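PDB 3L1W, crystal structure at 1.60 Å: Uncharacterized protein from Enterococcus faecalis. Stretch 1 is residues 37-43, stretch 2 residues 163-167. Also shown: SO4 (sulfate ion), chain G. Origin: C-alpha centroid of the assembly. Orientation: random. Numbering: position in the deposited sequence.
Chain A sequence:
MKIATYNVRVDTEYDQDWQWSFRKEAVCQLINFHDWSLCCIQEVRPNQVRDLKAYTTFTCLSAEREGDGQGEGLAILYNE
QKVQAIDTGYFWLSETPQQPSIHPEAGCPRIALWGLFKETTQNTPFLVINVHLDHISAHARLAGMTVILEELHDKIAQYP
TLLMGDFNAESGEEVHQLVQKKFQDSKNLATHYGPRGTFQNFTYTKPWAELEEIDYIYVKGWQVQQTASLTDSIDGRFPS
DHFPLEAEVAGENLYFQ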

# COMPACT_ATOMS: atom_id res chain seq x y z
N SER A 37 6.85 -11.27 -1.49
CA SER A 37 7.53 -12.56 -1.49
C SER A 37 8.82 -12.50 -0.69
O SER A 37 9.16 -13.44 0.03
N LEU A 38 9.55 -11.39 -0.84
CA LEU A 38 10.81 -11.24 -0.13
C LEU A 38 11.16 -9.77 0.01
O LEU A 38 10.70 -8.94 -0.79
N CYS A 39 11.96 -9.45 1.02
CA CYS A 39 12.37 -8.07 1.27
C CYS A 39 13.81 -8.06 1.74
O CYS A 39 14.15 -8.74 2.71
N CYS A 40 14.66 -7.29 1.07
CA CYS A 40 16.00 -7.04 1.58
C CYS A 40 15.92 -5.94 2.63
O CYS A 40 15.26 -4.92 2.43
N ILE A 41 16.59 -6.16 3.76
CA ILE A 41 16.58 -5.23 4.87
C ILE A 41 18.00 -4.76 5.14
O ILE A 41 18.92 -5.58 5.17
N GLN A 42 18.19 -3.45 5.32
CA GLN A 42 19.48 -2.93 5.77
C GLN A 42 19.38 -2.30 7.16
O GLN A 42 18.30 -1.86 7.58
N GLU A 43 20.52 -2.27 7.85
CA GLU A 43 20.70 -1.57 9.13
C GLU A 43 19.98 -2.22 10.30
O GLU A 43 19.16 -1.59 10.97
N LEU A 163 19.46 -7.14 -7.68
CA LEU A 163 20.49 -6.44 -6.93
C LEU A 163 19.80 -5.28 -6.23
O LEU A 163 19.43 -4.30 -6.87
N MSE A 164 19.61 -5.41 -4.92
CA MSE A 164 18.66 -4.54 -4.21
C MSE A 164 19.27 -3.96 -2.96
O MSE A 164 19.87 -4.68 -2.17
N GLY A 165 19.07 -2.67 -2.74
CA GLY A 165 19.43 -2.12 -1.46
C GLY A 165 19.79 -0.65 -1.47
O GLY A 165 19.41 0.11 -2.36
N ASP A 166 20.54 -0.27 -0.45
CA ASP A 166 20.91 1.10 -0.22
C ASP A 166 22.30 1.34 -0.81
O ASP A 166 23.32 0.88 -0.25
N PHE A 167 22.36 2.03 -1.94
CA PHE A 167 23.62 2.28 -2.63
C PHE A 167 24.34 3.48 -2.05
O PHE A 167 25.51 3.71 -2.38

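The two stretches lie far apart in the chain but run in nearly the same direction, 22° apart. No hydrogen bond links them. Side chains make most of the contact, and Gln42 also packs against the backbone of stretch 2. The contact buries a modest 233 Å².

Leu163 opens stretch 2. Its CB points away from stretch 1, its chi1 is t and chi2 p, and it makes no contact there.

Met164, a selenomethionine, does most of the apolar packing. Its CB points toward stretch 1, with rotamers m, t and p. The SE atom of Met164 lies 4.0 Å from SG of Cys40 and 4.2 Å from CD1 of Leu38. Cys40 points toward stretch 2 with chi1 m. Leu38 starts sideways, with chi1 p and chi2 at 93°, but its end comes nearer and so meets the selenium. Between them, Cys39 points away, as expected of alternating strand residues.

At Gly165 the chain turns a corner. With no side chain here, Gln42 can come close: its NE2 is 3.6 Å from CA of Gly165. A CB at this position would sit 3.4 Å from NE2 of Gln42. The backbone angles, 153/-158, by themselves call for glycine.

Asp166 points toward stretch 1 with chi1 t. Its CB is 4.2 Å from OE1 of Gln42. Gln42 also points in, with chi1 m and chi2 p, and its NE2 is hydrogen-bonded elsewhere in the structure. OD2 of Asp166 and OE2 of Glu43 are 4.5 Å apart. These are like charges, and both atoms have hydrogen bonds elsewhere in the structure.

Phe167, chi1 m, is out of reach of stretch 1.

The sulfate ion, probably from the crystallisation liquor, lies outside this contact. Ser37, chi1 m, donates a hydrogen bond from OG to O4 of the sulfate at 2.5 Å.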

# COMPACT_ATOMS: atom_id res chain seq x y z
CB SER A 37 7.87 -13.03 -2.91
OG SER A 37 6.74 -13.55 -3.58
CB LEU A 38 11.94 -11.98 -0.84
CG LEU A 38 12.27 -11.50 -2.25
CD1 LEU A 38 13.38 -10.45 -2.18
CD2 LEU A 38 12.71 -12.67 -3.13
CB CYS A 39 11.47 -7.43 2.35
SG CYS A 39 11.73 -5.63 2.58
CB CYS A 40 16.95 -6.62 0.45
SG CYS A 40 17.41 -7.99 -0.64
CB ILE A 41 16.08 -5.93 6.15
CG1 ILE A 41 14.62 -6.36 6.00
CG2 ILE A 41 16.22 -5.01 7.38
CD1 ILE A 41 13.65 -5.17 5.89
CB GLN A 42 20.05 -1.89 4.79
CG GLN A 42 20.20 -2.38 3.36
CD GLN A 42 18.87 -2.36 2.63
OE1 GLN A 42 18.09 -1.42 2.78
NE2 GLN A 42 18.61 -3.38 1.82
CB GLU A 43 20.34 -0.09 9.02
CG GLU A 43 21.23 0.67 8.04
CD GLU A 43 21.22 2.18 8.24
OE1 GLU A 43 20.88 2.64 9.35
OE2 GLU A 43 21.59 2.92 7.30
CB LEU A 163 21.57 -5.93 -7.90
CG LEU A 163 22.74 -5.11 -7.35
CD1 LEU A 163 23.68 -5.98 -6.51
CD2 LEU A 163 23.52 -4.43 -8.49
CB MSE A 164 17.43 -5.33 -3.78
CG MSE A 164 16.94 -6.32 -4.80
SE MSE A 164 15.44 -7.37 -4.12
CE MSE A 164 14.15 -5.95 -4.05
CB ASP A 166 20.87 1.37 1.28
CG ASP A 166 21.21 2.80 1.63
OD1 ASP A 166 21.71 3.55 0.76
OD2 ASP A 166 20.99 3.17 2.80
CB PHE A 167 23.39 2.51 -4.14
CG PHE A 167 23.09 1.26 -4.91
CD1 PHE A 167 23.84 0.91 -6.02
CD2 PHE A 167 22.05 0.43 -4.52
CE1 PHE A 167 23.56 -0.26 -6.73
CE2 PHE A 167 21.77 -0.73 -5.22
CZ PHE A 167 22.53 -1.07 -6.32
S SO4 G . 3.61 -11.79 -4.13
O1 SO4 G . 3.52 -11.11 -2.84
O2 SO4 G . 2.99 -13.11 -3.99
O3 SO4 G . 2.90 -11.02 -5.14
O4 SO4 G . 5.01 -11.96 -4.51